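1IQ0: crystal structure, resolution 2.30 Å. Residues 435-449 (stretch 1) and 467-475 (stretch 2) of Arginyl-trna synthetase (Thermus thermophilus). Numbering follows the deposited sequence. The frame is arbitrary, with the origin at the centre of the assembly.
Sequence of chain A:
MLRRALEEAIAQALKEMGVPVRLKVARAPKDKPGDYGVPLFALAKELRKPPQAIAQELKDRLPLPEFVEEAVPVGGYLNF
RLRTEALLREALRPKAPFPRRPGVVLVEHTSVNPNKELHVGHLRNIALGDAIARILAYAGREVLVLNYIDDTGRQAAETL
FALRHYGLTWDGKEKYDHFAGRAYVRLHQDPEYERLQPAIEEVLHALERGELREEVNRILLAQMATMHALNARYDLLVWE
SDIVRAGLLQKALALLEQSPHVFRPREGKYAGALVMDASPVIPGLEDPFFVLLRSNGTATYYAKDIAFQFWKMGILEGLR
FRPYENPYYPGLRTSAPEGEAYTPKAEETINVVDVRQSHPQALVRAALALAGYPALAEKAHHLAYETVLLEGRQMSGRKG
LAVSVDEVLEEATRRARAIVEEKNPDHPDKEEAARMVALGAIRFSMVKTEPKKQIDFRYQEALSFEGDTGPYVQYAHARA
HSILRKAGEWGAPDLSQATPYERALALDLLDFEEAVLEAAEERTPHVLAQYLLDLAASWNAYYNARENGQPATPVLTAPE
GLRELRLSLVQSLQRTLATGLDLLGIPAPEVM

Stretch 1, residues 435-449: RMVALGAIRFSMVKT
Stretch 2, residues 467-475: GDTGPYVQY

Stretch 1 is helical from Arg435, where the helix is already under way, with phi/psi near -65/-43 from Arg435 to Ser445, then -63/-19 at Met446, -121/-8 at Val447 and -73/-23 at Lys448. Its i to i+4 bonds include Gly440 N to Met436 O (2.9 Å) and Phe444 N to Gly440 O (3.0 Å). Thr449 (-97/131) is extended. Stretch 2 enters as a loop, Gly467 at -91/-171, Asp468 at -83/79 and Thr469 at -134/173, then turns helical at Gly470 and continues beyond Tyr475. Thr469 (chi1 p) is the N-cap: its OG1 accepts from Tyr472 N at 3.2 Å, satisfying an amide in the first turn. The helix axes approach to 8.3 Å, with 122° between their N-to-C directions. Register is set by two CA pairs, Ala441 CA to Gly470 CA at 4.7 Å and Val437 CA to Pro471 CA at 5.8 Å; together the stretches bury 409 Å².

Backbone proximity depends on glycine. Gly470 CA lies 3.6 Å from Gly440 O and 3.4 Å from Phe444 CB; an ideal CB on Gly470 would fall 2.1 Å from Gly440 O and 2.9 Å from Phe444 CB, both clashes. Gly440 is similarly restricted, since its ideal CB would lie 2.7 Å from Gln474 NE2.

Apolar packing flanks this point. Pro471, with a C-gamma exo ring, places CG 3.9 Å from Val437 CG1 (chi1 t) and 4.0 Å from Ala441 CB, while its CD reaches Ala441 CA at 3.7 Å. Phe444 (chi1 t, chi2 82°) points its CA-to-CB bond toward stretch 2. Its CD2 is 3.6 Å from Thr469 C, and Thr469 O lies over one ring face; CE1 meets Val473 CG2 (chi1 t) at 4.3 Å.

Two direct hydrogen bonds join side chains to backbone carbonyls. Gln474 (chi1 m, chi2 t, chi3 -51°) donates from NE2 to Met436 O at 3.2 Å, with an N-H...O angle of 166°. That carbonyl also accepts from Gly440 N, so the amide joins an existing helical bond. Gln474 OE1, 3.6 Å from Val437 CA, is buried without a hydrogen-bonding partner. Lys448 has chi1 p and the rest of its chain in t, an extended reach that carries NZ to Asp468 O at 2.8 Å. The acceptor is the main-chain oxygen; the Asp468 carboxylate (chi1 m, chi2 -50°) leads away from stretch 1.

One water completes the polar contacts. It donates to Ala441 O at 2.8 Å and accepts from Gly470 N at 3.0 Å, linking a carbonyl of the first helix to the first amide of the second.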

# COMPACT_ATOMS: atom_id res chain seq x y z
N ARG A 435 -18.04 5.63 -12.13
CA ARG A 435 -17.34 4.54 -11.44
C ARG A 435 -15.90 4.94 -11.12
O ARG A 435 -15.41 4.73 -10.01
CB ARG A 435 -17.32 3.28 -12.31
CG ARG A 435 -16.71 2.05 -11.61
CD ARG A 435 -16.50 0.89 -12.57
NE ARG A 435 -15.41 1.16 -13.52
CZ ARG A 435 -14.12 1.18 -13.18
NH1 ARG A 435 -13.75 0.96 -11.93
NH2 ARG A 435 -13.20 1.45 -14.10
N MET A 436 -15.23 5.53 -12.10
CA MET A 436 -13.84 5.95 -11.93
C MET A 436 -13.70 7.01 -10.85
O MET A 436 -12.77 6.95 -10.04
CB MET A 436 -13.28 6.49 -13.24
CG MET A 436 -13.12 5.42 -14.30
SD MET A 436 -12.13 5.96 -15.70
CE MET A 436 -12.20 4.49 -16.74
N VAL A 437 -14.61 7.97 -10.84
CA VAL A 437 -14.57 9.04 -9.85
C VAL A 437 -14.83 8.52 -8.44
O VAL A 437 -14.14 8.90 -7.49
CB VAL A 437 -15.59 10.15 -10.20
CG1 VAL A 437 -15.59 11.22 -9.12
CG2 VAL A 437 -15.23 10.76 -11.55
N ALA A 438 -15.83 7.64 -8.30
CA ALA A 438 -16.16 7.07 -6.99
C ALA A 438 -14.99 6.23 -6.48
O ALA A 438 -14.61 6.31 -5.31
CB ALA A 438 -17.42 6.21 -7.10
N LEU A 439 -14.41 5.42 -7.37
CA LEU A 439 -13.28 4.56 -7.03
C LEU A 439 -12.07 5.40 -6.63
O LEU A 439 -11.35 5.07 -5.68
CB LEU A 439 -12.90 3.67 -8.22
CG LEU A 439 -11.70 2.74 -8.01
CD1 LEU A 439 -11.98 1.77 -6.87
CD2 LEU A 439 -11.41 1.98 -9.30
N GLY A 440 -11.86 6.49 -7.37
CA GLY A 440 -10.74 7.39 -7.09
C GLY A 440 -10.90 8.09 -5.76
O GLY A 440 -9.93 8.29 -5.02
N ALA A 441 -12.13 8.48 -5.44
CA ALA A 441 -12.40 9.16 -4.19
C ALA A 441 -12.10 8.21 -3.02
O ALA A 441 -11.45 8.58 -2.05
CB ALA A 441 -13.86 9.59 -4.14
N ILE A 442 -12.58 6.98 -3.15
CA ILE A 442 -12.39 5.97 -2.12
C ILE A 442 -10.93 5.52 -1.97
O ILE A 442 -10.37 5.58 -0.86
CB ILE A 442 -13.30 4.75 -2.40
CG1 ILE A 442 -14.76 5.18 -2.25
CG2 ILE A 442 -12.97 3.59 -1.45
CD1 ILE A 442 -15.78 4.15 -2.69
N ARG A 443 -10.30 5.09 -3.06
CA ARG A 443 -8.91 4.65 -3.00
C ARG A 443 -7.96 5.74 -2.52
O ARG A 443 -7.02 5.46 -1.77
CB ARG A 443 -8.43 4.13 -4.36
CG ARG A 443 -9.06 2.81 -4.77
CD ARG A 443 -8.80 1.71 -3.75
NE ARG A 443 -7.64 0.87 -4.06
CZ ARG A 443 -6.38 1.21 -3.83
NH1 ARG A 443 -6.08 2.39 -3.28
NH2 ARG A 443 -5.42 0.35 -4.14
N PHE A 444 -8.20 6.98 -2.93
CA PHE A 444 -7.32 8.07 -2.51
C PHE A 444 -7.53 8.41 -1.04
O PHE A 444 -6.57 8.65 -0.31
CB PHE A 444 -7.55 9.34 -3.35
CG PHE A 444 -6.44 10.34 -3.21
CD1 PHE A 444 -5.27 10.22 -3.94
CD2 PHE A 444 -6.54 11.38 -2.28
CE1 PHE A 444 -4.21 11.10 -3.76
CE2 PHE A 444 -5.48 12.26 -2.08
CZ PHE A 444 -4.31 12.12 -2.83
N SER A 445 -8.78 8.46 -0.60
CA SER A 445 -9.08 8.76 0.79
C SER A 445 -8.43 7.73 1.74
O SER A 445 -7.82 8.08 2.74
CB SER A 445 -10.59 8.75 1.01
OG SER A 445 -10.91 8.84 2.39
N MET A 446 -8.57 6.45 1.40
CA MET A 446 -8.01 5.38 2.22
C MET A 446 -6.49 5.38 2.35
O MET A 446 -5.94 4.79 3.28
CB MET A 446 -8.47 4.03 1.67
CG MET A 446 -9.95 3.74 1.87
SD MET A 446 -10.37 3.83 3.63
CE MET A 446 -11.04 5.52 3.73
N VAL A 447 -5.80 6.07 1.45
CA VAL A 447 -4.34 6.05 1.51
C VAL A 447 -3.60 7.39 1.67
O VAL A 447 -2.39 7.40 1.90
CB VAL A 447 -3.80 5.28 0.27
CG1 VAL A 447 -3.78 6.18 -0.96
CG2 VAL A 447 -2.44 4.73 0.57
N LYS A 448 -4.30 8.51 1.58
CA LYS A 448 -3.62 9.80 1.73
C LYS A 448 -3.19 10.12 3.17
O LYS A 448 -2.26 10.90 3.39
CB LYS A 448 -4.49 10.93 1.21
CG LYS A 448 -5.58 11.37 2.16
CD LYS A 448 -6.22 12.67 1.70
CE LYS A 448 -7.30 13.12 2.67
NZ LYS A 448 -8.01 14.35 2.20
N THR A 449 -3.87 9.51 4.14
CA THR A 449 -3.60 9.75 5.55
C THR A 449 -2.68 8.69 6.17
O THR A 449 -2.92 7.49 6.01
CB THR A 449 -4.92 9.77 6.35
OG1 THR A 449 -5.77 10.81 5.84
CG2 THR A 449 -4.66 10.00 7.83
N GLY A 467 -11.23 19.74 -3.33
CA GLY A 467 -10.41 19.47 -2.15
C GLY A 467 -9.21 18.57 -2.41
O GLY A 467 -8.89 18.28 -3.56
N ASP A 468 -8.53 18.15 -1.34
CA ASP A 468 -7.38 17.25 -1.44
C ASP A 468 -7.96 15.84 -1.52
O ASP A 468 -7.97 15.08 -0.54
CB ASP A 468 -6.48 17.36 -0.20
CG ASP A 468 -5.96 18.77 0.01
OD1 ASP A 468 -5.43 19.37 -0.95
OD2 ASP A 468 -6.08 19.28 1.14
N THR A 469 -8.42 15.50 -2.72
CA THR A 469 -9.08 14.24 -2.98
C THR A 469 -8.58 13.56 -4.25
O THR A 469 -7.82 14.14 -5.02
CB THR A 469 -10.56 14.51 -3.18
OG1 THR A 469 -10.72 15.28 -4.38
CG2 THR A 469 -11.14 15.32 -2.01
N GLY A 470 -9.04 12.33 -4.47
CA GLY A 470 -8.67 11.60 -5.67
C GLY A 470 -9.25 12.29 -6.90
O GLY A 470 -8.55 12.46 -7.90
N PRO A 471 -10.53 12.69 -6.86
CA PRO A 471 -11.12 13.37 -8.02
C PRO A 471 -10.36 14.64 -8.40
O PRO A 471 -10.26 14.99 -9.57
CB PRO A 471 -12.55 13.64 -7.56
CG PRO A 471 -12.84 12.43 -6.69
CD PRO A 471 -11.56 12.33 -5.87
N TYR A 472 -9.82 15.34 -7.40
CA TYR A 472 -9.03 16.55 -7.63
C TYR A 472 -7.84 16.21 -8.53
O TYR A 472 -7.62 16.86 -9.55
CB TYR A 472 -8.50 17.11 -6.30
CG TYR A 472 -7.58 18.32 -6.42
CD1 TYR A 472 -8.08 19.58 -6.75
CD2 TYR A 472 -6.22 18.20 -6.18
CE1 TYR A 472 -7.24 20.69 -6.83
CE2 TYR A 472 -5.37 19.29 -6.26
CZ TYR A 472 -5.88 20.53 -6.58
OH TYR A 472 -5.03 21.61 -6.64
N VAL A 473 -7.09 15.18 -8.15
CA VAL A 473 -5.94 14.76 -8.95
C VAL A 473 -6.39 14.24 -10.31
O VAL A 473 -5.74 14.51 -11.33
CB VAL A 473 -5.12 13.66 -8.23
CG1 VAL A 473 -3.88 13.30 -9.05
CG2 VAL A 473 -4.73 14.13 -6.83
N GLN A 474 -7.50 13.51 -10.34
CA GLN A 474 -8.00 12.98 -11.61
C GLN A 474 -8.36 14.14 -12.55
O GLN A 474 -8.07 14.08 -13.75
CB GLN A 474 -9.24 12.11 -11.38
CG GLN A 474 -8.98 10.77 -10.66
CD GLN A 474 -10.27 9.97 -10.48
OE1 GLN A 474 -11.26 10.48 -9.97
NE2 GLN A 474 -10.24 8.70 -10.89
N TYR A 475 -8.97 15.19 -12.01
CA TYR A 475 -9.37 16.34 -12.81
C TYR A 475 -8.15 17.05 -13.42
O TYR A 475 -8.19 17.50 -14.56
CB TYR A 475 -10.18 17.33 -11.97
CG TYR A 475 -10.80 18.43 -12.80
CD1 TYR A 475 -11.84 18.15 -13.68
CD2 TYR A 475 -10.32 19.73 -12.73
CE1 TYR A 475 -12.39 19.15 -14.48
CE2 TYR A 475 -10.86 20.74 -13.53
CZ TYR A 475 -11.89 20.44 -14.41
OH TYR A 475 -12.42 21.43 -15.21
O HOH W 1 -10.73 11.29 -2.21